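Local coordinates for putative OmpA family lipoprotein (Burkholderia cenocepacia, PDB 5LKW) that is the periplasmic OmpA-like part of the peptidoglycan-associated lipoprotein Pal, binds diaminopimelic acid and probably helps maintain outer-membrane integrity within the Tol-Pal system, at residues 42-56 against 83-97. Numbering follows the deposited sequence.
Sequences LKSHPQRHVLIQGNT and LGVNDSQMEAVSLGK. With API (2,6-diaminopimelic acid), chain C.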
ATOM      1  N   LEU A  42       4.986  -2.140 -13.541  1.00 36.65           N
ATOM      2  CA  LEU A  42       4.034  -1.141 -14.036  1.00 36.97           C
ATOM      3  C   LEU A  42       4.428  -0.383 -15.359  1.00 37.48           C
ATOM      4  O   LEU A  42       3.646  -0.334 -16.317  1.00 37.99           O
ATOM      5  CB  LEU A  42       3.643  -0.166 -12.912  1.00 36.07           C
ATOM      6  CG  LEU A  42       2.704  -0.776 -11.837  1.00 35.22           C
ATOM      7  CD1 LEU A  42       2.508   0.170 -10.656  1.00 34.86           C
ATOM      8  CD2 LEU A  42       1.352  -1.197 -12.413  1.00 33.61           C
ATOM      9  N   LYS A  43       5.614   0.220 -15.366  1.00 37.88           N
ATOM     10  CA  LYS A  43       6.167   0.942 -16.522  1.00 38.78           C
ATOM     11  C   LYS A  43       6.268   0.087 -17.785  1.00 39.49           C
ATOM     12  O   LYS A  43       6.067   0.578 -18.910  1.00 41.00           O
ATOM     13  CB  LYS A  43       7.556   1.473 -16.165  1.00 37.76           C
ATOM     14  CG  LYS A  43       7.554   2.818 -15.421  1.00 38.72           C
ATOM     15  CD  LYS A  43       8.995   3.286 -15.069  1.00 37.56           C
ATOM     16  CE  LYS A  43       9.626   2.333 -14.060  1.00 38.48           C
ATOM     17  NZ  LYS A  43      11.123   2.226 -14.085  1.00 39.15           N
ATOM     18  N   SER A  44       6.603  -1.180 -17.590  1.00 40.10           N
ATOM     19  CA  SER A  44       6.739  -2.132 -18.672  1.00 41.03           C
ATOM     20  C   SER A  44       5.415  -2.821 -19.058  1.00 41.03           C
ATOM     21  O   SER A  44       5.396  -3.566 -20.030  1.00 41.71           O
ATOM     22  CB  SER A  44       7.841  -3.147 -18.345  1.00 40.77           C
ATOM     23  OG  SER A  44       7.429  -4.044 -17.342  1.00 42.83           O
ATOM     24  N   HIS A  45       4.332  -2.575 -18.305  1.00 40.47           N
ATOM     25  CA  HIS A  45       2.999  -3.059 -18.643  1.00 39.95           C
ATOM     26  C   HIS A  45       1.894  -1.990 -18.613  1.00 40.66           C
ATOM     27  O   HIS A  45       0.938  -2.155 -17.849  1.00 41.30           O
ATOM     28  CB  HIS A  45       2.570  -4.189 -17.709  1.00 39.39           C
ATOM     29  CG  HIS A  45       3.504  -5.354 -17.685  1.00 38.90           C
ATOM     30  ND1 HIS A  45       4.831  -5.244 -17.327  1.00 40.10           N
ATOM     31  CD2 HIS A  45       3.296  -6.668 -17.938  1.00 38.91           C
ATOM     32  CE1 HIS A  45       5.409  -6.431 -17.386  1.00 38.22           C
ATOM     33  NE2 HIS A  45       4.494  -7.318 -17.734  1.00 37.86           N
ATOM     34  N   PRO A  46       1.971  -0.943 -19.478  1.00 40.47           N
ATOM     35  CA  PRO A  46       1.100   0.259 -19.537  1.00 41.09           C
ATOM     36  C   PRO A  46      -0.400   0.049 -19.321  1.00 41.50           C
ATOM     37  O   PRO A  46      -1.134   0.999 -18.949  1.00 41.92           O
ATOM     38  CB  PRO A  46       1.320   0.788 -20.971  1.00 41.00           C
ATOM     39  CG  PRO A  46       2.325  -0.183 -21.632  1.00 40.58           C
ATOM     40  CD  PRO A  46       3.011  -0.867 -20.513  1.00 40.99           C
ATOM     41  N   GLN A  47      -0.820  -1.180 -19.598  1.00 41.68           N
ATOM     42  CA  GLN A  47      -2.197  -1.656 -19.523  1.00 41.81           C
ATOM     43  C   GLN A  47      -2.608  -2.002 -18.071  1.00 40.94           C
ATOM     44  O   GLN A  47      -3.788  -1.898 -17.704  1.00 40.34           O
ATOM     45  CB  GLN A  47      -2.313  -2.886 -20.437  1.00 42.17           C
ATOM     46  CG  GLN A  47      -1.722  -4.216 -19.881  1.00 45.63           C
ATOM     47  CD  GLN A  47      -0.241  -4.542 -20.255  1.00 47.32           C
ATOM     48  OE1 GLN A  47       0.446  -3.779 -20.934  1.00 48.54           O
ATOM     49  NE2 GLN A  47       0.228  -5.712 -19.804  1.00 47.89           N
ATOM     50  N   ARG A  48      -1.610  -2.395 -17.266  1.00 39.38           N
ATOM     51  CA  ARG A  48      -1.778  -2.757 -15.848  1.00 38.15           C
ATOM     52  C   ARG A  48      -2.119  -1.602 -14.934  1.00 36.86           C
ATOM     53  O   ARG A  48      -1.401  -0.627 -14.865  1.00 35.84           O
ATOM     54  CB  ARG A  48      -0.527  -3.453 -15.310  1.00 38.37           C
ATOM     55  CG  ARG A  48      -0.520  -4.917 -15.561  1.00 39.44           C
ATOM     56  CD  ARG A  48      -1.699  -5.550 -14.815  1.00 44.56           C
ATOM     57  NE  ARG A  48      -1.622  -7.002 -14.868  1.00 46.83           N
ATOM     58  CZ  ARG A  48      -2.539  -7.826 -14.376  1.00 47.69           C
ATOM     59  NH1 ARG A  48      -3.625  -7.358 -13.761  1.00 49.78           N
ATOM     60  NH2 ARG A  48      -2.345  -9.123 -14.477  1.00 48.29           N
ATOM     61  N   HIS A  49      -3.224  -1.765 -14.215  1.00 36.35           N
ATOM     62  CA  HIS A  49      -3.685  -0.823 -13.226  1.00 36.36           C
ATOM     63  C   HIS A  49      -3.619  -1.414 -11.797  1.00 35.15           C
ATOM     64  O   HIS A  49      -3.931  -2.583 -11.581  1.00 35.26           O
ATOM     65  CB  HIS A  49      -5.086  -0.353 -13.586  1.00 36.76           C
ATOM     66  CG  HIS A  49      -5.102   0.666 -14.686  1.00 39.84           C
ATOM     67  ND1 HIS A  49      -4.425   0.489 -15.877  1.00 43.65           N
ATOM     68  CD2 HIS A  49      -5.695   1.882 -14.768  1.00 40.53           C
ATOM     69  CE1 HIS A  49      -4.611   1.542 -16.653  1.00 42.19           C
ATOM     70  NE2 HIS A  49      -5.386   2.398 -16.007  1.00 43.04           N
ATOM     71  N   VAL A  50      -3.216  -0.586 -10.840  1.00 33.11           N
ATOM     72  CA  VAL A  50      -3.058  -1.036  -9.460  1.00 31.85           C
ATOM     73  C   VAL A  50      -3.883  -0.087  -8.604  1.00 30.89           C
ATOM     74  O   VAL A  50      -3.851   1.124  -8.782  1.00 31.11           O
ATOM     75  CB  VAL A  50      -1.551  -1.071  -9.018  1.00 31.30           C
ATOM     76  CG1 VAL A  50      -0.921   0.324  -9.014  1.00 33.44           C
ATOM     77  CG2 VAL A  50      -1.368  -1.723  -7.667  1.00 31.27           C
ATOM     78  N   LEU A  51      -4.645  -0.665  -7.689  1.00 28.70           N
ATOM     79  CA  LEU A  51      -5.336   0.106  -6.695  1.00 27.00           C
ATOM     80  C   LEU A  51      -4.496   0.066  -5.439  1.00 25.19           C
ATOM     81  O   LEU A  51      -4.180  -1.007  -4.950  1.00 25.99           O
ATOM     82  CB  LEU A  51      -6.686  -0.538  -6.412  1.00 25.48           C
ATOM     83  CG  LEU A  51      -7.600   0.197  -5.468  1.00 25.91           C
ATOM     84  CD1 LEU A  51      -8.187   1.475  -6.105  1.00 29.07           C
ATOM     85  CD2 LEU A  51      -8.725  -0.809  -5.061  1.00 25.80           C
ATOM     86  N   ILE A  52      -4.175   1.226  -4.884  1.00 24.13           N
ATOM     87  CA  ILE A  52      -3.350   1.259  -3.674  1.00 21.93           C
ATOM     88  C   ILE A  52      -4.276   1.652  -2.530  1.00 21.70           C
ATOM     89  O   ILE A  52      -4.729   2.772  -2.483  1.00 21.78           O
ATOM     90  CB  ILE A  52      -2.177   2.302  -3.793  1.00 23.45           C
ATOM     91  CG1 ILE A  52      -1.173   1.938  -4.920  1.00 21.37           C
ATOM     92  CG2 ILE A  52      -1.399   2.464  -2.453  1.00 16.75           C
ATOM     93  CD1 ILE A  52      -0.501   3.231  -5.410  1.00 19.15           C
ATOM     94  N   GLN A  53      -4.547   0.714  -1.620  1.00 21.97           N
ATOM     95  CA  GLN A  53      -5.481   0.858  -0.488  1.00 21.03           C
ATOM     96  C   GLN A  53      -4.711   1.035   0.847  1.00 20.77           C
ATOM     97  O   GLN A  53      -3.980   0.123   1.283  1.00 20.40           O
ATOM     98  CB  GLN A  53      -6.325  -0.403  -0.330  1.00 21.62           C
ATOM     99  CG  GLN A  53      -7.050  -0.900  -1.565  1.00 24.65           C
ATOM    100  CD  GLN A  53      -8.053  -1.969  -1.206  1.00 23.95           C
ATOM    101  OE1 GLN A  53      -7.693  -3.017  -0.672  1.00 28.24           O
ATOM    102  NE2 GLN A  53      -9.320  -1.707  -1.486  1.00 30.04           N
ATOM    103  N   GLY A  54      -4.889   2.200   1.464  1.00 19.18           N
ATOM    104  CA  GLY A  54      -4.394   2.522   2.801  1.00 18.61           C
ATOM    105  C   GLY A  54      -5.373   2.117   3.910  1.00 17.39           C
ATOM    106  O   GLY A  54      -6.579   2.339   3.800  1.00 18.54           O
ATOM    107  N   ASN A  55      -4.825   1.522   4.950  1.00 16.88           N
ATOM    108  CA  ASN A  55      -5.546   0.953   6.101  1.00 17.23           C
ATOM    109  C   ASN A  55      -4.829   1.514   7.351  1.00 16.87           C
ATOM    110  O   ASN A  55      -3.668   1.958   7.276  1.00 16.47           O
ATOM    111  CB  ASN A  55      -5.538  -0.596   6.100  1.00 15.43           C
ATOM    112  CG  ASN A  55      -6.207  -1.220   4.845  1.00 18.69           C
ATOM    113  OD1 ASN A  55      -7.383  -1.515   4.877  1.00 22.97           O
ATOM    114  ND2 ASN A  55      -5.454  -1.379   3.745  1.00 19.29           N
ATOM    115  N   THR A  56      -5.513   1.514   8.493  1.00 16.50           N
ATOM    116  CA  THR A  56      -4.949   2.050   9.708  1.00 16.25           C
ATOM    117  C   THR A  56      -5.294   1.020  10.823  1.00 16.49           C
ATOM    118  O   THR A  56      -6.155   0.155  10.641  1.00 15.38           O
ATOM    119  CB  THR A  56      -5.579   3.432  10.084  1.00 17.16           C
ATOM    120  OG1 THR A  56      -6.938   3.221  10.538  1.00 20.08           O
ATOM    121  CG2 THR A  56      -5.556   4.425   8.922  1.00 12.92           C
ATOM    122  N   LEU A  83       9.390   6.914  -9.293  1.00 30.46           N
ATOM    123  CA  LEU A  83      10.127   5.945 -10.112  1.00 31.33           C
ATOM    124  C   LEU A  83       9.637   5.896 -11.556  1.00 30.76           C
ATOM    125  O   LEU A  83      10.044   5.043 -12.316  1.00 30.99           O
ATOM    126  CB  LEU A  83      10.161   4.556  -9.479  1.00 28.80           C
ATOM    127  CG  LEU A  83      10.813   4.513  -8.095  1.00 30.79           C
ATOM    128  CD1 LEU A  83      10.429   3.268  -7.349  1.00 26.09           C
ATOM    129  CD2 LEU A  83      12.366   4.645  -8.144  1.00 31.38           C
ATOM    130  N   GLY A  84       8.761   6.817 -11.919  1.00 33.20           N
ATOM    131  CA  GLY A  84       8.286   6.934 -13.324  1.00 34.21           C
ATOM    132  C   GLY A  84       7.050   6.173 -13.754  1.00 34.82           C
ATOM    133  O   GLY A  84       6.782   6.070 -14.970  1.00 35.16           O
ATOM    134  N   VAL A  85       6.286   5.620 -12.801  1.00 34.02           N
ATOM    135  CA  VAL A  85       4.999   5.018 -13.144  1.00 33.87           C
ATOM    136  C   VAL A  85       4.022   6.137 -13.515  1.00 34.34           C
ATOM    137  O   VAL A  85       4.016   7.175 -12.885  1.00 34.60           O
ATOM    138  CB  VAL A  85       4.389   4.143 -11.970  1.00 33.83           C
ATOM    139  CG1 VAL A  85       3.039   3.611 -12.366  1.00 32.32           C
ATOM    140  CG2 VAL A  85       5.312   2.991 -11.598  1.00 33.53           C
ATOM    141  N   ASN A  86       3.216   5.927 -14.560  1.00 36.01           N
ATOM    142  CA  ASN A  86       2.141   6.873 -14.917  1.00 36.60           C
ATOM    143  C   ASN A  86       1.066   6.900 -13.875  1.00 36.39           C
ATOM    144  O   ASN A  86       0.556   5.849 -13.498  1.00 36.24           O
ATOM    145  CB  ASN A  86       1.411   6.425 -16.188  1.00 37.46           C
ATOM    146  CG  ASN A  86       2.309   6.365 -17.378  1.00 40.22           C
ATOM    147  OD1 ASN A  86       2.681   7.398 -17.921  1.00 43.36           O
ATOM    148  ND2 ASN A  86       2.661   5.148 -17.808  1.00 40.28           N
ATOM    149  N   ASP A  87       0.659   8.106 -13.492  1.00 36.96           N
ATOM    150  CA  ASP A  87      -0.498   8.315 -12.622  0.53 37.15           C
ATOM    151  C   ASP A  87      -1.717   7.551 -13.080  1.00 36.77           C
ATOM    152  O   ASP A  87      -2.526   7.130 -12.233  1.00 35.41           O
ATOM    153  CB  ASP A  87      -0.876   9.789 -12.572  1.00 38.03           C
ATOM    154  CG  ASP A  87       0.309  10.681 -12.257  1.00 42.22           C
ATOM    155  OD1 ASP A  87       1.268  10.196 -11.583  1.00 43.67           O
ATOM    156  OD2 ASP A  87       0.286  11.863 -12.709  1.00 45.36           O
ATOM    157  N   SER A  88      -1.886   7.419 -14.414  1.00 35.06           N
ATOM    158  CA  SER A  88      -3.036   6.706 -14.977  1.00 34.32           C
ATOM    159  C   SER A  88      -3.058   5.209 -14.629  1.00 32.98           C
ATOM    160  O   SER A  88      -4.082   4.557 -14.793  1.00 33.02           O
ATOM    161  CB  SER A  88      -3.086   6.842 -16.508  1.00 34.45           C
ATOM    162  OG  SER A  88      -2.096   5.999 -17.084  1.00 33.88           O
ATOM    163  N   GLN A  89      -1.950   4.637 -14.166  1.00 32.00           N
ATOM    164  CA  GLN A  89      -2.032   3.227 -13.788  1.00 30.47           C
ATOM    165  C   GLN A  89      -2.213   3.013 -12.280  1.00 31.07           C
ATOM    166  O   GLN A  89      -2.190   1.873 -11.813  1.00 30.38           O
ATOM    167  CB  GLN A  89      -0.854   2.431 -14.314  1.00 30.86           C
ATOM    168  CG  GLN A  89      -0.711   2.387 -15.832  1.00 29.09           C
ATOM    169  CD  GLN A  89       0.647   1.816 -16.225  1.00 28.93           C
ATOM    170  OE1 GLN A  89       1.557   2.556 -16.582  1.00 29.43           O
ATOM    171  NE2 GLN A  89       0.813   0.508 -16.067  1.00 30.51           N
ATOM    172  N   MET A  90      -2.395   4.111 -11.533  1.00 30.56           N
ATOM    173  CA  MET A  90      -2.370   4.072 -10.069  1.00 30.44           C
ATOM    174  C   MET A  90      -3.544   4.837  -9.529  1.00 31.03           C
ATOM    175  O   MET A  90      -3.815   5.962  -9.971  1.00 31.62           O
ATOM    176  CB  MET A  90      -1.080   4.725  -9.560  1.00 30.32           C
ATOM    177  CG  MET A  90       0.149   3.871  -9.831  1.00 28.47           C
ATOM    178  SD  MET A  90       1.592   4.540  -9.055  1.00 25.11           S
ATOM    179  CE  MET A  90       1.640   6.197  -9.852  1.00 29.19           C
ATOM    180  N   GLU A  91      -4.225   4.244  -8.557  1.00 30.65           N
ATOM    181  CA  GLU A  91      -5.288   4.952  -7.850  1.00 30.43           C
ATOM    182  C   GLU A  91      -5.058   4.778  -6.332  1.00 29.17           C
ATOM    183  O   GLU A  91      -4.936   3.639  -5.869  1.00 29.12           O
ATOM    184  CB  GLU A  91      -6.656   4.421  -8.278  1.00 30.35           C
ATOM    185  CG  GLU A  91      -7.836   5.281  -7.742  1.00 34.19           C
ATOM    186  CD  GLU A  91      -9.186   4.663  -8.116  1.00 37.02           C
ATOM    187  OE1 GLU A  91      -9.172   3.758  -8.972  1.00 41.87           O
ATOM    188  OE2 GLU A  91     -10.232   5.056  -7.572  1.00 36.54           O
ATOM    189  N   ALA A  92      -4.919   5.892  -5.594  1.00 27.77           N
ATOM    190  CA  ALA A  92      -4.703   5.830  -4.117  1.00 27.41           C
ATOM    191  C   ALA A  92      -6.061   5.998  -3.446  1.00 27.33           C
ATOM    192  O   ALA A  92      -6.715   7.020  -3.635  1.00 27.96           O
ATOM    193  CB  ALA A  92      -3.779   6.931  -3.654  1.00 26.08           C
ATOM    194  N   VAL A  93      -6.513   4.986  -2.713  1.00 26.65           N
ATOM    195  CA  VAL A  93      -7.729   5.112  -1.878  1.00 24.76           C
ATOM    196  C   VAL A  93      -7.495   4.734  -0.396  1.00 24.42           C
ATOM    197  O   VAL A  93      -6.503   4.067  -0.052  1.00 25.00           O
ATOM    198  CB  VAL A  93      -8.871   4.251  -2.423  1.00 25.14           C
ATOM    199  CG1 VAL A  93      -9.289   4.767  -3.783  1.00 24.40           C
ATOM    200  CG2 VAL A  93      -8.455   2.744  -2.473  1.00 22.66           C
ATOM    201  N   SER A  94      -8.423   5.125   0.462  1.00 23.00           N
ATOM    202  CA  SER A  94      -8.371   4.787   1.901  1.00 22.32           C
ATOM    203  C   SER A  94      -9.574   3.947   2.369  1.00 22.34           C
ATOM    204  O   SER A  94     -10.725   4.350   2.137  1.00 22.13           O
ATOM    205  CB  SER A  94      -8.405   6.044   2.752  1.00 20.97           C
ATOM    206  OG  SER A  94      -8.136   5.711   4.140  1.00 25.33           O
ATOM    207  N   LEU A  95      -9.288   2.845   3.063  1.00 21.04           N
ATOM    208  CA  LEU A  95     -10.244   2.112   3.912  1.00 21.70           C
ATOM    209  C   LEU A  95     -10.241   2.480   5.416  1.00 22.63           C
ATOM    210  O   LEU A  95     -11.011   1.922   6.225  1.00 23.47           O
ATOM    211  CB  LEU A  95     -10.046   0.604   3.745  1.00 21.03           C
ATOM    212  CG  LEU A  95     -10.000   0.146   2.276  1.00 22.28           C
ATOM    213  CD1 LEU A  95      -9.715  -1.276   2.146  1.00 21.35           C
ATOM    214  CD2 LEU A  95     -11.258   0.492   1.483  1.00 25.15           C
ATOM    215  N   GLY A  96      -9.421   3.440   5.789  1.00 20.66           N
ATOM    216  CA  GLY A  96      -9.362   3.856   7.153  1.00 21.96           C
ATOM    217  C   GLY A  96      -9.161   2.658   8.074  1.00 22.69           C
ATOM    218  O   GLY A  96      -8.302   1.766   7.813  1.00 21.52           O
ATOM    219  N   LYS A  97      -9.984   2.608   9.112  1.00 22.37           N
ATOM    220  CA  LYS A  97      -9.960   1.441  10.032  1.00 24.40           C
ATOM    221  C   LYS A  97     -11.001   0.363   9.744  1.00 25.19           C
ATOM    222  O   LYS A  97     -11.178  -0.524  10.556  1.00 26.85           O
ATOM    223  CB  LYS A  97     -10.090   1.913  11.477  1.00 22.84           C
ATOM    224  CG  LYS A  97     -11.428   2.398  11.851  1.00 24.66           C
ATOM    225  CD  LYS A  97     -11.232   3.295  13.082  1.00 20.59           C
ATOM    226  CE  LYS A  97     -12.391   3.236  13.957  1.00 27.71           C
ATOM    227  NZ  LYS A  97     -11.855   3.850  15.196  1.00 30.29           N
TER
HETATM  228  C   API C 201      -2.506   4.308  12.957  1.00 20.28           C
HETATM  229  CA  API C 201      -3.328   5.037  13.992  1.00 21.41           C
HETATM  230  C3  API C 201      -2.824   5.043  15.436  1.00 29.73           C
HETATM  231  C4  API C 201      -3.816   5.854  16.295  1.00 40.58           C
HETATM  232  C5  API C 201      -3.176   6.943  17.175  1.00 54.53           C
HETATM  233  C6  API C 201      -4.190   7.859  17.887  1.00 63.20           C
HETATM  234  O   API C 201      -3.140   3.542  12.243  1.00 16.01           O
HETATM  235  OXT API C 201      -1.273   4.434  12.774  1.00 17.62           O
HETATM  236  N   API C 201      -4.629   4.371  13.996  1.00 19.72           N
HETATM  237  O   HOH W   1      -9.023  -0.763   7.004  1.00 18.20           O
HETATM  238  O   HOH W   2      -8.610  -1.514  12.074  1.00 18.90           O
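Q89 reaches into the bend between helix 32-44 and strand 50-55 and ties its two ends together. Its NE2 donates both protons, to R48 O at 2.8 Å, on a lone pair in the carbonyl plane, and to L42 O at 3.0 Å, coming from above the plane of the L42 carbonyl; H45 N meets L42 O from the opposite face. N86 ND2 bonds to Q89 OE1, so three bonds fix the rotation of this buried amide. Q89 CA sits over the centre of one face of the H49 ring, a CH-pi contact at 4.0 Å from the centroid, while ND1 of the ring is held by Q47 O. At the helix end, V85 turns both methyls to L42, CG2 lying 3.8 Å from L42 CB.

From V50 onward the strands run parallel, their backbone bonds alternating from V50 N to Q89 O through L95 N to G54 O. V50 and M90 lie side by side on the face turned to helix 62-82, V50 CG1 against M90 CG at 3.8 Å, and I52 and M90 both touch R77. On the other face L51, with CG anti to its backbone N (chi1 -175°), lays CD1 alongside the E91 chain and 3.9 Å from V93 CG2. Farther along, L95 CD1 packs 3.7 Å from Q53 NE2.

At the far end T56 N bonds to G96 O, and T56 CB comes within 3.3 Å of O of the bound diaminopimelic acid, a molecule hydrogen-bonded to R72 NH2 and D57 N. The pair is the parallel part of the mixed OmpA-like sheet, with 90-96 outermost: a beta-alpha-beta unit crossing over through helix 62-82, with diaminopimelic acid, a peptidoglycan component, near the strands' C-terminal ends.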